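Local coordinates for vacuolar protein sorting 29 (Cryptosporidium parvum, PDB 2A22), which probably takes part in vacuolar protein sorting as the VPS29 subunit of a retromer-like coat, built on a calcineurin-like phosphoesterase fold, at residues M73-T78 against N94-S99; S90-P95 against G101-Y106. One frame throughout, in Å; residues are numbered along the deposited sequence.

In the fold
Both contacts bear on the long connection between strand 81-83 and strand 106-111, and N94 and P95 belong to both. Interaction 1 (73-78 with 94-99) is the thinner, a surface meeting in which helix 68-77 reaches the loop through one lysine; its chemistry is a weak salt bridge reinforced by water, with little apolar contact. Interaction 2 (90-95 with 101-106), about 10 Å away between centres, holds the loop to itself and buries nearly three times the area. Here N94 and F103 are buried, and an amide-on-ring stack is combined with two hydrogen bonds from N94, while F93 and V102 remain at the exposed margin.

Interaction 1 (M73-T78 against N94-S99)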
loop_
_atom_site.group_PDB
_atom_site.type_symbol
_atom_site.label_atom_id
_atom_site.label_comp_id
_atom_site.label_asym_id
_atom_site.label_seq_id
_atom_site.Cartn_x
_atom_site.Cartn_y
_atom_site.Cartn_z
ATOM N N MET A 73 10.031 10.981 -3.002
ATOM C CA MET A 73 10.813 9.908 -2.397
ATOM C C MET A 73 10.307 8.548 -2.933
ATOM O O MET A 73 11.095 7.730 -3.441
ATOM C CB MET A 73 10.766 10.014 -0.863
ATOM C CG MET A 73 11.430 8.831 -0.080
ATOM S SD MET A 73 10.315 7.401 0.160
ATOM C CE MET A 73 11.365 6.302 1.155
ATOM N N LEU A 74 8.993 8.348 -2.883
ATOM C CA LEU A 74 8.370 7.105 -3.367
ATOM C C LEU A 74 8.583 6.889 -4.858
ATOM O O LEU A 74 8.883 5.763 -5.284
ATOM C CB LEU A 74 6.878 7.065 -3.037
ATOM C CG LEU A 74 6.440 6.913 -1.577
ATOM C CD1 LEU A 74 4.957 7.243 -1.472
ATOM C CD2 LEU A 74 6.713 5.511 -0.994
ATOM N N LYS A 75 8.468 7.953 -5.650
ATOM C CA LYS A 75 8.769 7.849 -7.075
ATOM C C LYS A 75 10.218 7.450 -7.354
ATOM O O LYS A 75 10.494 6.760 -8.330
ATOM C CB LYS A 75 8.453 9.139 -7.823
ATOM C CG LYS A 75 6.974 9.505 -7.843
ATOM C CD LYS A 75 6.092 8.417 -8.438
ATOM C CE LYS A 75 5.747 8.692 -9.872
ATOM N NZ LYS A 75 4.659 7.762 -10.286
ATOM N N ASN A 76 11.127 7.863 -6.484
ATOM C CA ASN A 76 12.549 7.538 -6.655
ATOM C C ASN A 76 12.959 6.126 -6.225
ATOM O O ASN A 76 14.086 5.701 -6.488
ATOM C CB ASN A 76 13.435 8.565 -5.957
ATOM C CG ASN A 76 13.716 9.742 -6.836
ATOM O OD1 ASN A 76 14.237 9.587 -7.954
ATOM N ND2 ASN A 76 13.362 10.938 -6.361
ATOM N N ILE A 77 12.055 5.394 -5.578
ATOM C CA ILE A 77 12.392 4.039 -5.160
ATOM C C ILE A 77 12.724 3.200 -6.397
ATOM O O ILE A 77 13.731 2.494 -6.410
ATOM C CB ILE A 77 11.276 3.416 -4.300
ATOM C CG1 ILE A 77 11.271 4.120 -2.923
ATOM C CG2 ILE A 77 11.463 1.897 -4.175
ATOM C CD1 ILE A 77 10.234 3.647 -1.970
ATOM N N THR A 78 11.895 3.295 -7.440
ATOM C CA THR A 78 12.048 2.439 -8.621
ATOM C C THR A 78 11.207 3.063 -9.731
ATOM O O THR A 78 10.429 3.990 -9.473
ATOM C CB THR A 78 11.662 0.942 -8.305
ATOM O OG1 THR A 78 12.025 0.082 -9.407
ATOM C CG2 THR A 78 10.130 0.779 -7.986
ATOM N N ASN A 94 0.921 14.800 -9.250
ATOM C CA ASN A 94 1.369 13.604 -9.938
ATOM C C ASN A 94 2.370 14.022 -11.017
ATOM O O ASN A 94 2.007 14.713 -11.974
ATOM C CB ASN A 94 0.174 12.881 -10.564
ATOM C CG ASN A 94 0.544 11.533 -11.175
ATOM O OD1 ASN A 94 1.717 11.209 -11.337
ATOM N ND2 ASN A 94 -0.477 10.746 -11.534
ATOM N N PRO A 95 3.638 13.617 -10.867
ATOM C CA PRO A 95 4.563 14.029 -11.909
ATOM C C PRO A 95 4.534 13.161 -13.163
ATOM O O PRO A 95 5.400 13.338 -14.000
ATOM C CB PRO A 95 5.920 13.910 -11.228
ATOM C CG PRO A 95 5.720 12.779 -10.249
ATOM C CD PRO A 95 4.293 12.843 -9.797
ATOM N N ASP A 96 3.587 12.226 -13.302
ATOM C CA ASP A 96 3.490 11.462 -14.556
ATOM C C ASP A 96 2.899 12.349 -15.672
ATOM O O ASP A 96 1.861 12.980 -15.479
ATOM C CB ASP A 96 2.709 10.146 -14.377
ATOM C CG ASP A 96 3.457 9.113 -13.485
ATOM O OD1 ASP A 96 4.708 9.197 -13.296
ATOM O OD2 ASP A 96 2.775 8.206 -12.960
ATOM N N PRO A 97 3.568 12.405 -16.845
ATOM C CA PRO A 97 3.344 13.496 -17.811
ATOM C C PRO A 97 1.936 13.503 -18.395
ATOM O O PRO A 97 1.375 14.576 -18.674
ATOM C CB PRO A 97 4.378 13.210 -18.907
ATOM C CG PRO A 97 5.379 12.279 -18.259
ATOM C CD PRO A 97 4.558 11.439 -17.351
ATOM N N GLU A 98 1.367 12.311 -18.549
ATOM C CA GLU A 98 0.011 12.155 -19.057
ATOM C C GLU A 98 -1.074 12.664 -18.098
ATOM O O GLU A 98 -2.193 12.923 -18.528
ATOM C CB GLU A 98 -0.240 10.677 -19.381
ATOM C CG GLU A 98 -1.123 10.447 -20.615
ATOM C CD GLU A 98 -0.539 11.079 -21.880
ATOM O OE1 GLU A 98 0.621 10.746 -22.233
ATOM O OE2 GLU A 98 -1.237 11.911 -22.512
ATOM N N SER A 99 -0.730 12.829 -16.819
ATOM C CA SER A 99 -1.713 12.958 -15.733
ATOM C C SER A 99 -2.270 14.358 -15.459
ATOM O O SER A 99 -3.304 14.488 -14.793
ATOM C CB SER A 99 -1.100 12.450 -14.426
ATOM O OG SER A 99 -0.062 13.317 -14.005
HETATM O O HOH W 1 2.173 8.519 -10.041
#
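K75 reaches from helix 68-77 to D96 and P95, and almost all of the contact is made by its outer half. Its CB already points at the loop, and CG leaves it anti to the carbonyl carbon. The chain bends at chi2 and again at chi3 (-99°), a twist off the usual staggered values, and these bends carry CE and NZ up to P95 and D96. CE meets P95 CG at 4.1 Å, the lysine chain running at a slant to the proline, and also comes 3.6 Å from D96 OD1. Beyond it, NZ faces both carboxylate oxygens, equally far from D96 OD1 and D96 OD2 at 3.3 Å; the salt bridge is real but both of its hydrogen bonds are weak. Stronger grips come from elsewhere. A water accepts from K75 NZ at 2.6 Å and donates to D96 OD2 at 3.0 Å, and the ammonium also donates to the carbonyl of V81, at the start of strand 81-83. Helix 68-77 is the crossover of a beta-alpha-beta unit joining the neighbouring parallel strands 58-61 and 81-83, so the lysine ties the helix both to the strand that follows it and to the loop beyond. L74 and I77 meanwhile pack on strands 58-61 and 26-31. The carboxylate is presented by an Asx turn: D96 N donates to N94 OD1 at 2.9 Å, fairly straight at 164° but with the donor well above the carbonyl plane. Three residues on, S99 N bonds to D96 O at 2.9 Å.

Interaction 2 (S90-P95 against G101-Y106); sequences SAIFNP and GVFPEY
N94 lies flat on F103, its side-chain amide and the phenyl ring only 2° from parallel. N94 CB lies over the ring centre, 3.6 Å from the F103 centroid and almost on the ring normal, a CH-pi contact, and the amide continues from it over the CD1-CE1 side. With CG anti to the backbone N (chi1 -174°), the asparagine extends across that face toward the backbone of V102, where ND2 donates to V102 O at 2.8 Å. The acceptor lies close to the amide plane, although the donor stands above the plane of the V102 carbonyl. Stack and bond should fix the rotation of the amide, whose other end is held by the Asx-turn bond to OD1. The backbone of the same residue adds a second bond, N94 N to G101 O, 2.9 Å long and nearly straight at 171°, and N94 O receives a CA-H...O contact from G101 CA at 3.2 Å. These links pinch together the two ends of a loop, within the connection that runs from strand 81-83 in one sheet of the sandwich to strand 106-111 in the other. I92 also packs on F103, its CG1 3.6 Å from F103 CE2, the two side chains crossing at about a right angle. V71 of helix 68-77 touches both I92 and F103, so this packed corner seats the loop on the helix. The outer margin is more exposed. F93 turns its CB away, yet its ring swings back obliquely and still makes a close contact, CE1 3.4 Å from G101 CA, where the glycine leaves room. Toward solvent, a water bridges the two backbones, donating to I92 O at 3.1 Å and to G101 O at 2.8 Å, while V102 directs its side chain away.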
loop_
_atom_site.group_PDB
_atom_site.type_symbol
_atom_site.label_atom_id
_atom_site.label_comp_id
_atom_site.label_asym_id
_atom_site.label_seq_id
_atom_site.Cartn_x
_atom_site.Cartn_y
_atom_site.Cartn_z
ATOM N N SER A 90 -4.117 16.963 -0.537
ATOM C CA SER A 90 -4.588 18.278 -0.977
ATOM C C SER A 90 -3.446 19.101 -1.571
ATOM O O SER A 90 -3.703 20.090 -2.224
ATOM C CB SER A 90 -5.237 19.037 0.187
ATOM O OG SER A 90 -4.263 19.310 1.176
ATOM N N ALA A 91 -2.205 18.663 -1.366
ATOM C CA ALA A 91 -1.033 19.452 -1.737
ATOM C C ALA A 91 0.034 18.627 -2.479
ATOM O O ALA A 91 1.247 18.839 -2.324
ATOM C CB ALA A 91 -0.443 20.120 -0.499
ATOM N N ILE A 92 -0.421 17.680 -3.292
ATOM C CA ILE A 92 0.503 16.823 -4.008
ATOM C C ILE A 92 0.149 16.854 -5.466
ATOM O O ILE A 92 -0.991 17.156 -5.821
ATOM C CB ILE A 92 0.568 15.342 -3.461
ATOM C CG1 ILE A 92 -0.778 14.620 -3.575
ATOM C CG2 ILE A 92 1.024 15.304 -2.037
ATOM C CD1 ILE A 92 -0.704 13.133 -3.151
ATOM N N PHE A 93 1.142 16.510 -6.280
ATOM C CA PHE A 93 1.128 16.689 -7.709
ATOM C C PHE A 93 1.673 15.400 -8.333
ATOM O O PHE A 93 2.741 14.954 -7.969
ATOM C CB PHE A 93 2.024 17.886 -8.065
ATOM C CG PHE A 93 2.333 18.014 -9.528
ATOM C CD1 PHE A 93 1.396 18.571 -10.405
ATOM C CD2 PHE A 93 3.575 17.603 -10.025
ATOM C CE1 PHE A 93 1.681 18.703 -11.768
ATOM C CE2 PHE A 93 3.881 17.719 -11.380
ATOM C CZ PHE A 93 2.945 18.273 -12.263
ATOM N N ASN A 94 0.921 14.800 -9.250
ATOM C CA ASN A 94 1.369 13.604 -9.938
ATOM C C ASN A 94 2.370 14.022 -11.017
ATOM O O ASN A 94 2.007 14.713 -11.974
ATOM C CB ASN A 94 0.174 12.881 -10.564
ATOM C CG ASN A 94 0.544 11.533 -11.175
ATOM O OD1 ASN A 94 1.717 11.209 -11.337
ATOM N ND2 ASN A 94 -0.477 10.746 -11.534
ATOM N N PRO A 95 3.638 13.617 -10.867
ATOM C CA PRO A 95 4.563 14.029 -11.909
ATOM C C PRO A 95 4.534 13.161 -13.163
ATOM O O PRO A 95 5.400 13.338 -14.000
ATOM C CB PRO A 95 5.920 13.910 -11.228
ATOM C CG PRO A 95 5.720 12.779 -10.249
ATOM C CD PRO A 95 4.293 12.843 -9.797
ATOM N N GLY A 101 -0.949 16.231 -13.327
ATOM C CA GLY A 101 -0.787 16.345 -11.881
ATOM C C GLY A 101 -1.830 15.596 -11.069
ATOM O O GLY A 101 -1.786 15.630 -9.840
ATOM N N VAL A 102 -2.759 14.924 -11.756
ATOM C CA VAL A 102 -3.875 14.214 -11.105
ATOM C C VAL A 102 -3.489 12.775 -10.780
ATOM O O VAL A 102 -3.003 12.060 -11.653
ATOM C CB VAL A 102 -5.158 14.219 -11.978
ATOM C CG1 VAL A 102 -6.323 13.498 -11.256
ATOM C CG2 VAL A 102 -5.565 15.667 -12.345
ATOM N N PHE A 103 -3.645 12.381 -9.513
ATOM C CA PHE A 103 -3.456 10.973 -9.116
ATOM C C PHE A 103 -4.748 10.187 -9.323
ATOM O O PHE A 103 -5.817 10.669 -8.988
ATOM C CB PHE A 103 -3.008 10.848 -7.664
ATOM C CG PHE A 103 -1.588 11.293 -7.428
ATOM C CD1 PHE A 103 -0.519 10.461 -7.755
ATOM C CD2 PHE A 103 -1.323 12.557 -6.894
ATOM C CE1 PHE A 103 0.835 10.883 -7.542
ATOM C CE2 PHE A 103 0.008 12.994 -6.663
ATOM C CZ PHE A 103 1.087 12.143 -6.976
ATOM N N PRO A 104 -4.654 8.959 -9.857
ATOM C CA PRO A 104 -5.899 8.283 -10.129
ATOM C C PRO A 104 -6.541 7.828 -8.849
ATOM O O PRO A 104 -5.848 7.626 -7.835
ATOM C CB PRO A 104 -5.475 7.078 -10.970
ATOM C CG PRO A 104 -4.060 6.816 -10.570
ATOM C CD PRO A 104 -3.475 8.151 -10.214
ATOM N N GLU A 105 -7.860 7.671 -8.907
ATOM C CA GLU A 105 -8.623 7.146 -7.810
ATOM C C GLU A 105 -8.392 5.631 -7.628
ATOM O O GLU A 105 -8.474 5.101 -6.520
ATOM C CB GLU A 105 -10.107 7.448 -8.034
ATOM C CG GLU A 105 -10.983 7.036 -6.870
ATOM C CD GLU A 105 -12.335 7.751 -6.846
ATOM O OE1 GLU A 105 -12.806 8.174 -7.932
ATOM O OE2 GLU A 105 -12.925 7.873 -5.739
ATOM N N TYR A 106 -8.133 4.930 -8.719
ATOM C CA TYR A 106 -7.804 3.540 -8.597
ATOM C C TYR A 106 -6.929 3.128 -9.743
ATOM O O TYR A 106 -6.853 3.842 -10.737
ATOM C CB TYR A 106 -9.059 2.683 -8.484
ATOM C CG TYR A 106 -9.948 2.698 -9.685
ATOM C CD1 TYR A 106 -9.685 1.852 -10.780
ATOM C CD2 TYR A 106 -11.072 3.525 -9.728
ATOM C CE1 TYR A 106 -10.512 1.841 -11.917
ATOM C CE2 TYR A 106 -11.926 3.524 -10.859
ATOM C CZ TYR A 106 -11.636 2.673 -11.951
ATOM O OH TYR A 106 -12.459 2.657 -13.070
HETATM O O HOH W 2 -3.334 16.463 -7.699
#